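Local structure of protease VP4 (Blotched snakehead virus, 2GEF) at residues A[36-47]-A[169-180]; A[105-113]-A[121-129]. The protein cleaves peptide bonds as a birnavirus serine protease with a serine/lysine catalytic dyad, and probably processes the viral polyprotein that contains it. One frame throughout, in Å; residues are numbered along the deposited sequence.

Contact 1 of 2, residues A[36-47]-A[169-180]; sequences VAFGDNHSTSEL and FGNLKARAAHKI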
loop_
_atom_site.group_PDB
_atom_site.type_symbol
_atom_site.label_atom_id
_atom_site.label_comp_id
_atom_site.label_asym_id
_atom_site.label_seq_id
_atom_site.Cartn_x
_atom_site.Cartn_y
_atom_site.Cartn_z
ATOM N N VAL A 36 6.938 4.183 -2.979
ATOM C CA VAL A 36 7.861 4.893 -3.873
ATOM C C VAL A 36 9.273 4.954 -3.126
ATOM O O VAL A 36 9.347 4.977 -1.856
ATOM C CB VAL A 36 7.317 6.274 -4.289
ATOM C CG1 VAL A 36 5.913 6.219 -4.871
ATOM C CG2 VAL A 36 7.382 7.285 -3.139
ATOM N N ALA A 37 10.346 4.948 -3.910
ATOM C CA ALA A 37 11.695 5.101 -3.443
ATOM C C ALA A 37 12.500 5.851 -4.513
ATOM O O ALA A 37 12.161 5.806 -5.762
ATOM C CB ALA A 37 12.300 3.800 -3.151
ATOM N N PHE A 38 13.502 6.583 -4.013
ATOM C CA PHE A 38 14.414 7.477 -4.834
ATOM C C PHE A 38 15.881 7.161 -4.688
ATOM O O PHE A 38 16.373 7.212 -3.587
ATOM C CB PHE A 38 14.140 8.969 -4.485
ATOM C CG PHE A 38 12.660 9.268 -4.346
ATOM C CD1 PHE A 38 12.032 9.171 -3.117
ATOM C CD2 PHE A 38 11.918 9.588 -5.458
ATOM C CE1 PHE A 38 10.618 9.358 -2.991
ATOM C CE2 PHE A 38 10.556 9.819 -5.383
ATOM C CZ PHE A 38 9.889 9.698 -4.110
ATOM N N GLY A 39 16.629 6.923 -5.777
ATOM C CA GLY A 39 18.123 7.021 -5.676
ATOM C C GLY A 39 18.700 8.099 -6.628
ATOM O O GLY A 39 17.932 8.849 -7.301
ATOM N N ASP A 40 20.031 8.166 -6.682
ATOM C CA ASP A 40 20.792 8.908 -7.684
ATOM C C ASP A 40 20.316 8.144 -8.926
ATOM O O ASP A 40 19.985 7.002 -8.800
ATOM C CB ASP A 40 22.351 8.652 -7.526
ATOM C CG ASP A 40 22.850 8.781 -6.135
ATOM O OD1 ASP A 40 22.228 9.464 -5.293
ATOM O OD2 ASP A 40 23.924 8.167 -5.895
ATOM N N ASN A 41 20.174 8.674 -10.096
ATOM C CA ASN A 41 19.831 7.651 -11.174
ATOM C C ASN A 41 18.384 7.415 -11.460
ATOM O O ASN A 41 17.919 7.833 -12.483
ATOM C CB ASN A 41 20.507 6.247 -10.929
ATOM C CG ASN A 41 20.260 5.230 -12.107
ATOM O OD1 ASN A 41 19.316 4.413 -12.086
ATOM N ND2 ASN A 41 21.133 5.279 -13.121
ATOM N N HIS A 42 17.664 6.750 -10.540
ATOM C CA HIS A 42 16.230 6.418 -10.709
ATOM C C HIS A 42 15.326 6.421 -9.418
ATOM O O HIS A 42 15.782 6.272 -8.315
ATOM C CB HIS A 42 16.074 5.137 -11.615
ATOM C CG HIS A 42 16.122 3.853 -10.859
ATOM N ND1 HIS A 42 16.937 3.667 -9.762
ATOM C CD2 HIS A 42 15.376 2.721 -10.961
ATOM C CE1 HIS A 42 16.693 2.473 -9.228
ATOM N NE2 HIS A 42 15.773 1.868 -9.956
ATOM N N SER A 43 14.040 6.575 -9.651
ATOM C CA SER A 43 12.967 6.428 -8.728
ATOM C C SER A 43 12.189 5.187 -9.116
ATOM O O SER A 43 12.247 4.774 -10.276
ATOM C CB SER A 43 12.016 7.636 -8.759
ATOM O OG SER A 43 12.797 8.839 -8.688
ATOM N N THR A 44 11.502 4.607 -8.105
ATOM C CA THR A 44 10.692 3.431 -8.226
ATOM C C THR A 44 9.265 3.691 -7.661
ATOM O O THR A 44 9.122 4.489 -6.833
ATOM C CB THR A 44 11.352 2.145 -7.409
ATOM O OG1 THR A 44 11.528 2.496 -6.002
ATOM C CG2 THR A 44 12.717 1.746 -7.996
ATOM N N SER A 45 8.268 2.981 -8.178
ATOM C CA SER A 45 6.881 2.990 -7.692
ATOM C C SER A 45 6.468 1.554 -7.937
ATOM O O SER A 45 6.643 0.997 -9.116
ATOM C CB SER A 45 6.043 3.894 -8.651
ATOM O OG SER A 45 4.791 4.049 -8.185
ATOM N N GLU A 46 5.844 0.979 -6.925
ATOM C CA GLU A 46 5.453 -0.455 -6.904
ATOM C C GLU A 46 4.185 -0.559 -6.066
ATOM O O GLU A 46 4.053 0.166 -5.119
ATOM C CB GLU A 46 6.487 -1.104 -5.960
ATOM C CG GLU A 46 7.090 -2.279 -6.367
ATOM C CD GLU A 46 8.365 -2.516 -5.545
ATOM O OE1 GLU A 46 9.095 -1.537 -5.165
ATOM O OE2 GLU A 46 8.648 -3.694 -5.262
ATOM N N LEU A 47 3.381 -1.609 -6.205
ATOM C CA LEU A 47 2.415 -2.021 -5.122
ATOM C C LEU A 47 2.940 -2.989 -4.169
ATOM O O LEU A 47 3.792 -3.769 -4.478
ATOM C CB LEU A 47 1.194 -2.601 -5.768
ATOM C CG LEU A 47 0.521 -1.508 -6.619
ATOM C CD1 LEU A 47 -0.678 -2.221 -7.209
ATOM C CD2 LEU A 47 0.093 -0.230 -5.954
ATOM N N PHE A 169 3.877 12.682 -3.938
ATOM C CA PHE A 169 4.138 11.568 -4.935
ATOM C C PHE A 169 2.910 10.896 -5.516
ATOM O O PHE A 169 3.021 9.817 -6.023
ATOM C CB PHE A 169 5.199 10.545 -4.405
ATOM C CG PHE A 169 6.402 11.267 -3.714
ATOM C CD1 PHE A 169 7.237 12.141 -4.462
ATOM C CD2 PHE A 169 6.712 11.061 -2.344
ATOM C CE1 PHE A 169 8.298 12.874 -3.816
ATOM C CE2 PHE A 169 7.789 11.774 -1.734
ATOM C CZ PHE A 169 8.538 12.695 -2.476
ATOM N N GLY A 170 1.767 11.523 -5.461
ATOM C CA GLY A 170 0.551 10.963 -6.043
ATOM C C GLY A 170 0.676 10.456 -7.501
ATOM O O GLY A 170 0.320 9.374 -7.866
ATOM N N ASN A 171 1.095 11.313 -8.376
ATOM C CA ASN A 171 1.408 10.927 -9.702
ATOM C C ASN A 171 2.341 9.723 -9.950
ATOM O O ASN A 171 2.118 8.924 -10.796
ATOM C CB ASN A 171 2.046 12.136 -10.353
ATOM C CG ASN A 171 2.019 11.990 -11.815
ATOM O OD1 ASN A 171 2.673 11.083 -12.371
ATOM N ND2 ASN A 171 1.130 12.724 -12.454
ATOM N N LEU A 172 3.452 9.634 -9.261
ATOM C CA LEU A 172 4.269 8.472 -9.371
ATOM C C LEU A 172 3.618 7.209 -8.713
ATOM O O LEU A 172 3.831 6.070 -9.206
ATOM C CB LEU A 172 5.619 8.774 -8.650
ATOM C CG LEU A 172 6.714 7.706 -8.574
ATOM C CD1 LEU A 172 7.188 7.477 -9.915
ATOM C CD2 LEU A 172 7.889 8.315 -7.681
ATOM N N LYS A 173 2.951 7.438 -7.570
ATOM C CA LYS A 173 2.092 6.417 -6.947
ATOM C C LYS A 173 1.056 5.859 -7.857
ATOM O O LYS A 173 1.007 4.618 -7.892
ATOM C CB LYS A 173 1.517 6.805 -5.570
ATOM C CG LYS A 173 2.484 6.763 -4.566
ATOM C CD LYS A 173 1.903 7.534 -3.315
ATOM C CE LYS A 173 3.026 7.883 -2.429
ATOM N NZ LYS A 173 3.048 7.038 -1.275
ATOM N N ALA A 174 0.357 6.694 -8.684
ATOM C CA ALA A 174 -0.716 6.252 -9.578
ATOM C C ALA A 174 -0.130 5.326 -10.637
ATOM O O ALA A 174 -0.762 4.302 -11.019
ATOM C CB ALA A 174 -1.339 7.465 -10.310
ATOM N N ARG A 175 1.092 5.627 -11.107
ATOM C CA ARG A 175 1.731 4.716 -12.029
ATOM C C ARG A 175 1.667 3.257 -11.562
ATOM O O ARG A 175 1.443 2.414 -12.308
ATOM C CB ARG A 175 3.204 5.102 -12.240
ATOM C CG ARG A 175 3.420 6.442 -12.742
ATOM C CD ARG A 175 2.951 6.506 -14.171
ATOM N NE ARG A 175 3.459 7.715 -14.787
ATOM C CZ ARG A 175 3.666 7.880 -16.089
ATOM N NH1 ARG A 175 3.396 6.876 -16.994
ATOM N NH2 ARG A 175 4.145 9.071 -16.468
ATOM N N ALA A 176 1.868 2.980 -10.294
ATOM C CA ALA A 176 2.039 1.661 -9.738
ATOM C C ALA A 176 0.680 1.001 -9.751
ATOM O O ALA A 176 0.518 -0.198 -10.004
ATOM C CB ALA A 176 2.603 1.815 -8.283
ATOM N N ALA A 177 -0.327 1.785 -9.510
ATOM C CA ALA A 177 -1.656 1.251 -9.505
ATOM C C ALA A 177 -2.111 0.976 -10.937
ATOM O O ALA A 177 -2.704 -0.043 -11.164
ATOM C CB ALA A 177 -2.619 2.278 -8.836
ATOM N N HIS A 178 -1.897 1.913 -11.878
ATOM C CA HIS A 178 -2.464 1.884 -13.270
ATOM C C HIS A 178 -1.758 0.734 -14.063
ATOM O O HIS A 178 -2.378 0.049 -14.877
ATOM C CB HIS A 178 -2.266 3.266 -13.922
ATOM C CG HIS A 178 -3.035 4.366 -13.254
ATOM N ND1 HIS A 178 -3.064 5.657 -13.778
ATOM C CD2 HIS A 178 -3.853 4.375 -12.134
ATOM C CE1 HIS A 178 -3.830 6.430 -12.999
ATOM N NE2 HIS A 178 -4.354 5.673 -12.011
ATOM N N LYS A 179 -0.499 0.456 -13.690
ATOM C CA LYS A 179 0.248 -0.555 -14.302
ATOM C C LYS A 179 -0.470 -1.879 -14.259
ATOM O O LYS A 179 -0.355 -2.748 -15.159
ATOM C CB LYS A 179 1.663 -0.625 -13.710
ATOM C CG LYS A 179 2.545 -1.697 -14.489
ATOM C CD LYS A 179 3.914 -1.994 -13.751
ATOM C CE LYS A 179 4.884 -3.027 -14.515
ATOM N NZ LYS A 179 6.296 -3.432 -13.856
ATOM N N ILE A 180 -1.203 -2.102 -13.191
ATOM C CA ILE A 180 -2.008 -3.268 -13.263
ATOM C C ILE A 180 -3.485 -3.022 -13.413
ATOM O O ILE A 180 -4.201 -3.855 -13.060
ATOM C CB ILE A 180 -1.663 -4.256 -12.150
ATOM C CG1 ILE A 180 -1.980 -3.692 -10.758
ATOM C CG2 ILE A 180 -0.189 -4.730 -12.271
ATOM C CD1 ILE A 180 -2.001 -4.843 -9.799
#
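Leu172 of helix 170-178 packs its side chain against Val36, Phe38 and Ser45. With chi1 at 179°, CG is turned opposite the backbone N and the branch extends toward the strands. Going out from CB, Leu172 CG is the first side-chain atom to come close, 3.9 Å from Ser45 CB. CD1 stays beside Ser45 CB. CD2 does more: it lies 3.8 Å from Phe38 CE2 and also touches Val36 CB and CG1. Tyr14 of strand 14-15 also touches Leu172 and Ser45.

Phe38 and Phe169 approach from opposite directions. Phe38 CZ stands 3.4 Å above the plane of the Phe169 ring, over its centre, with the two ring planes at 49°. Val36 CG2 meets the same Phe169 ring obliquely.

The strand pair is a beta hairpin, with Ala37 and Thr44 exchanging two backbone hydrogen bonds. Helix 170-178 lies across it and carries Lys173 of the serine/lysine dyad. Val36 CG1 presses on Lys173 CG, a close carbon-carbon contact of 3.5 Å, and crosses that side chain at about a right angle. Beyond this point Lys173 runs on towards the nucleophile Ser136, and its NZ makes a weak hydrogen bond to Thr156.

Ser45 has OG anti to its own N (chi1 -174°) and donates a hydrogen bond to Leu172 O. The modelled 2.5 Å is very short, and its exact length is doubtful. Ala176 CB also packs against the strand, 3.6 Å from Glu46 N.

Further along, Leu47 CG lies 3.6 Å from Ala176 O. Leu47 CD1 and Ile180 CD1 meet tip to tip at 3.9 Å.

Contact 2 of 2, residues A[105-113]-A[121-129]; sequences TILPVADVF and DVDVVWNDM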
loop_
_atom_site.group_PDB
_atom_site.type_symbol
_atom_site.label_atom_id
_atom_site.label_comp_id
_atom_site.label_asym_id
_atom_site.label_seq_id
_atom_site.Cartn_x
_atom_site.Cartn_y
_atom_site.Cartn_z
ATOM N N THR A 105 1.430 -7.833 7.923
ATOM C CA THR A 105 2.643 -7.948 7.205
ATOM C C THR A 105 2.417 -7.304 5.881
ATOM O O THR A 105 1.309 -7.462 5.320
ATOM C CB THR A 105 2.852 -9.477 6.963
ATOM O OG1 THR A 105 2.906 -10.105 8.231
ATOM C CG2 THR A 105 4.192 -9.712 6.407
ATOM N N ILE A 106 3.382 -6.571 5.331
ATOM C CA ILE A 106 3.226 -6.016 3.968
ATOM C C ILE A 106 4.275 -6.693 3.046
ATOM O O ILE A 106 5.332 -7.158 3.493
ATOM C CB ILE A 106 3.384 -4.458 3.988
ATOM C CG1 ILE A 106 4.756 -4.122 4.538
ATOM C CG2 ILE A 106 2.343 -3.858 4.900
ATOM C CD1 ILE A 106 5.340 -2.720 4.379
ATOM N N LEU A 107 3.917 -6.865 1.801
ATOM C CA LEU A 107 4.677 -7.671 0.838
ATOM C C LEU A 107 4.691 -6.998 -0.522
ATOM O O LEU A 107 3.609 -6.525 -1.006
ATOM C CB LEU A 107 4.078 -9.103 0.642
ATOM C CG LEU A 107 3.926 -9.924 1.972
ATOM C CD1 LEU A 107 2.882 -11.049 1.810
ATOM C CD2 LEU A 107 5.216 -10.444 2.389
ATOM N N PRO A 108 5.859 -6.972 -1.183
ATOM C CA PRO A 108 5.788 -6.364 -2.547
ATOM C C PRO A 108 4.991 -7.276 -3.429
ATOM O O PRO A 108 5.039 -8.435 -3.244
ATOM C CB PRO A 108 7.280 -6.206 -2.985
ATOM C CG PRO A 108 8.102 -6.844 -1.803
ATOM C CD PRO A 108 7.188 -7.474 -0.811
ATOM N N VAL A 109 4.198 -6.767 -4.368
ATOM C CA VAL A 109 3.480 -7.635 -5.318
ATOM C C VAL A 109 3.621 -7.150 -6.834
ATOM O O VAL A 109 3.442 -5.921 -7.115
ATOM C CB VAL A 109 2.032 -7.709 -4.912
ATOM C CG1 VAL A 109 1.894 -7.994 -3.397
ATOM C CG2 VAL A 109 1.337 -6.421 -5.197
ATOM N N ALA A 110 3.862 -8.071 -7.790
ATOM C CA ALA A 110 3.890 -7.707 -9.196
ATOM C C ALA A 110 2.548 -7.666 -9.891
ATOM O O ALA A 110 2.466 -7.086 -10.898
ATOM C CB ALA A 110 4.712 -8.686 -9.888
ATOM N N ASP A 111 1.500 -8.306 -9.381
ATOM C CA ASP A 111 0.227 -8.400 -10.027
ATOM C C ASP A 111 -0.792 -9.125 -9.167
ATOM O O ASP A 111 -0.438 -9.756 -8.201
ATOM C CB ASP A 111 0.311 -9.222 -11.321
ATOM C CG ASP A 111 -0.733 -8.771 -12.380
ATOM O OD1 ASP A 111 -1.590 -7.847 -12.123
ATOM O OD2 ASP A 111 -0.689 -9.332 -13.482
ATOM N N VAL A 112 -2.050 -9.105 -9.614
ATOM C CA VAL A 112 -3.222 -9.523 -8.817
ATOM C C VAL A 112 -4.358 -9.944 -9.726
ATOM O O VAL A 112 -4.825 -9.195 -10.627
ATOM C CB VAL A 112 -3.791 -8.408 -7.812
ATOM C CG1 VAL A 112 -4.879 -9.072 -6.870
ATOM C CG2 VAL A 112 -2.660 -7.859 -6.936
ATOM N N PHE A 113 -4.793 -11.171 -9.465
ATOM C CA PHE A 113 -5.815 -11.814 -10.263
ATOM C C PHE A 113 -6.880 -12.086 -9.266
ATOM O O PHE A 113 -6.635 -12.891 -8.411
ATOM C CB PHE A 113 -5.273 -13.138 -10.910
ATOM C CG PHE A 113 -3.933 -12.927 -11.625
ATOM C CD1 PHE A 113 -3.887 -12.267 -12.879
ATOM C CD2 PHE A 113 -2.716 -13.279 -10.970
ATOM C CE1 PHE A 113 -2.677 -11.980 -13.491
ATOM C CE2 PHE A 113 -1.521 -13.060 -11.546
ATOM C CZ PHE A 113 -1.477 -12.387 -12.857
ATOM N N ASP A 121 -5.529 -14.153 -6.300
ATOM C CA ASP A 121 -4.278 -14.811 -6.365
ATOM C C ASP A 121 -3.333 -13.649 -6.640
ATOM O O ASP A 121 -3.560 -12.867 -7.526
ATOM C CB ASP A 121 -4.319 -15.814 -7.545
ATOM C CG ASP A 121 -5.098 -16.998 -7.227
ATOM O OD1 ASP A 121 -4.793 -17.741 -6.262
ATOM O OD2 ASP A 121 -6.110 -17.195 -7.906
ATOM N N VAL A 122 -2.279 -13.524 -5.863
ATOM C CA VAL A 122 -1.515 -12.295 -5.822
ATOM C C VAL A 122 -0.142 -12.832 -6.059
ATOM O O VAL A 122 0.321 -13.793 -5.371
ATOM C CB VAL A 122 -1.652 -11.477 -4.451
ATOM C CG1 VAL A 122 -0.498 -10.448 -4.145
ATOM C CG2 VAL A 122 -3.071 -10.843 -4.245
ATOM N N ASP A 123 0.479 -12.235 -7.065
ATOM C CA ASP A 123 1.868 -12.568 -7.348
ATOM C C ASP A 123 2.791 -11.812 -6.357
ATOM O O ASP A 123 3.105 -10.656 -6.565
ATOM C CB ASP A 123 2.125 -12.206 -8.825
ATOM C CG ASP A 123 3.477 -12.557 -9.317
ATOM O OD1 ASP A 123 4.297 -13.136 -8.614
ATOM O OD2 ASP A 123 3.687 -12.260 -10.508
ATOM N N VAL A 124 3.191 -12.477 -5.284
ATOM C CA VAL A 124 4.073 -11.897 -4.283
ATOM C C VAL A 124 5.508 -12.071 -4.827
ATOM O O VAL A 124 5.858 -13.071 -5.340
ATOM C CB VAL A 124 3.943 -12.650 -2.898
ATOM C CG1 VAL A 124 4.923 -12.188 -1.759
ATOM C CG2 VAL A 124 2.483 -12.701 -2.394
ATOM N N VAL A 125 6.325 -11.065 -4.702
ATOM C CA VAL A 125 7.677 -11.084 -5.228
ATOM C C VAL A 125 8.659 -10.659 -4.084
ATOM O O VAL A 125 8.245 -10.062 -3.065
ATOM C CB VAL A 125 7.825 -10.100 -6.534
ATOM C CG1 VAL A 125 7.167 -10.688 -7.888
ATOM C CG2 VAL A 125 7.428 -8.583 -6.269
ATOM N N TRP A 126 9.940 -10.916 -4.302
ATOM C CA TRP A 126 11.028 -10.235 -3.626
ATOM C C TRP A 126 11.549 -9.139 -4.538
ATOM O O TRP A 126 11.895 -9.357 -5.715
ATOM C CB TRP A 126 12.174 -11.214 -3.325
ATOM C CG TRP A 126 11.814 -12.342 -2.401
ATOM C CD1 TRP A 126 10.533 -12.687 -1.984
ATOM C CD2 TRP A 126 12.698 -13.290 -1.809
ATOM N NE1 TRP A 126 10.592 -13.782 -1.120
ATOM C CE2 TRP A 126 11.911 -14.143 -0.968
ATOM C CE3 TRP A 126 14.084 -13.474 -1.842
ATOM C CZ2 TRP A 126 12.474 -15.186 -0.213
ATOM C CZ3 TRP A 126 14.635 -14.501 -1.074
ATOM C CH2 TRP A 126 13.827 -15.341 -0.291
ATOM N N ASN A 127 11.596 -7.937 -3.981
ATOM C CA ASN A 127 12.191 -6.742 -4.612
ATOM C C ASN A 127 13.289 -6.555 -3.552
ATOM O O ASN A 127 13.107 -7.038 -2.419
ATOM C CB ASN A 127 11.138 -5.536 -4.678
ATOM C CG ASN A 127 10.849 -4.896 -3.301
ATOM O OD1 ASN A 127 11.591 -5.069 -2.292
ATOM N ND2 ASN A 127 9.837 -4.081 -3.279
ATOM N N ASP A 128 14.446 -5.972 -3.848
ATOM C CA ASP A 128 15.513 -5.994 -2.821
ATOM C C ASP A 128 15.560 -4.617 -2.149
ATOM O O ASP A 128 16.591 -4.034 -1.839
ATOM C CB ASP A 128 16.858 -6.440 -3.379
ATOM C CG ASP A 128 16.737 -7.650 -4.289
ATOM O OD1 ASP A 128 16.951 -8.785 -3.803
ATOM O OD2 ASP A 128 16.414 -7.473 -5.500
HETATM N N MSE A 129 14.366 -4.116 -1.867
HETATM C CA MSE A 129 14.219 -2.751 -1.443
HETATM C C MSE A 129 14.340 -2.847 0.082
HETATM O O MSE A 129 14.241 -3.965 0.635
HETATM C CB MSE A 129 12.884 -2.214 -1.962
HETATM C CG MSE A 129 12.797 -2.262 -3.508
HETATM SE SE MSE A 129 14.096 -1.043 -4.413
HETATM C CE MSE A 129 13.434 0.490 -3.371
#
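The Phe113 ring meets the backbone of Asp121 obliquely, with CD2 3.6 Å from Asp121 O. The Asn127 amide crosses Pro108 at about a right angle, its ND2 3.3 Å from Pro108 CB. That ND2 is hydrogen-bonded to Glu46 and Tyr48, and OD1 accepts from Met129 N in an Asx turn. Both ends of the amide therefore have partners, which should limit its rotation. The Asp123 carboxylate brings OD2 beside Ala110 CB, while OD1 bonds to Ser22.

Strands 111-114 and 120-126 form an antiparallel hairpin. Phe113 and Asp121 are a hydrogen-bonded pair, with Asp121 N 2.7 Å from Phe113 O. At Ala110 the chain turns a corner. Ala110 N bonds to Asp123 O, and Asp123 N to Asp111 O, as the chain passes from one sheet to the other. Before the corner, Val125 N gives Pro108 O a nearly straight but longer bond (3.3 Å), and the N lies 40° out of the carbonyl plane.

Val109, Val112, Val122 and Val124 share one face. Val122 CG1 meets Val109 CG1 at 3.5 Å, and its CG2 meets Val112 CG1 at 3.6 Å.

The chemistry divides by face. Valines pack on one side, where Val122 and Val124 also touch strand 22-27. The other face carries Asp111, Phe113, Asp121 and Asp123. It is probably acidic, with Asp121 salt-bridged to Arg115 and Asp123 bonded to Ser22.

Contact 1 is the more buried of the two. It joins a hairpin to the helix bearing the catalytic lysine, mostly by apolar side chains and one serine-to-carbonyl bond. Contact 2 lies away from the catalytic residues and is partly buried, with its valines inside and Ala110 and Phe113 exposed. Backbone hydrogen bonds do most of its work, with valines on one face and aspartates on the other. The two meet in one sheet, where strands 43-52 and 104-109 are neighbours: Leu47 O is 3.0 Å from Val109 N, a probable hydrogen bond. Ala37 packs on Met129, and Ile180 on Asp111. Along the chain, contact 2 is nested within the loop that contact 1 closes.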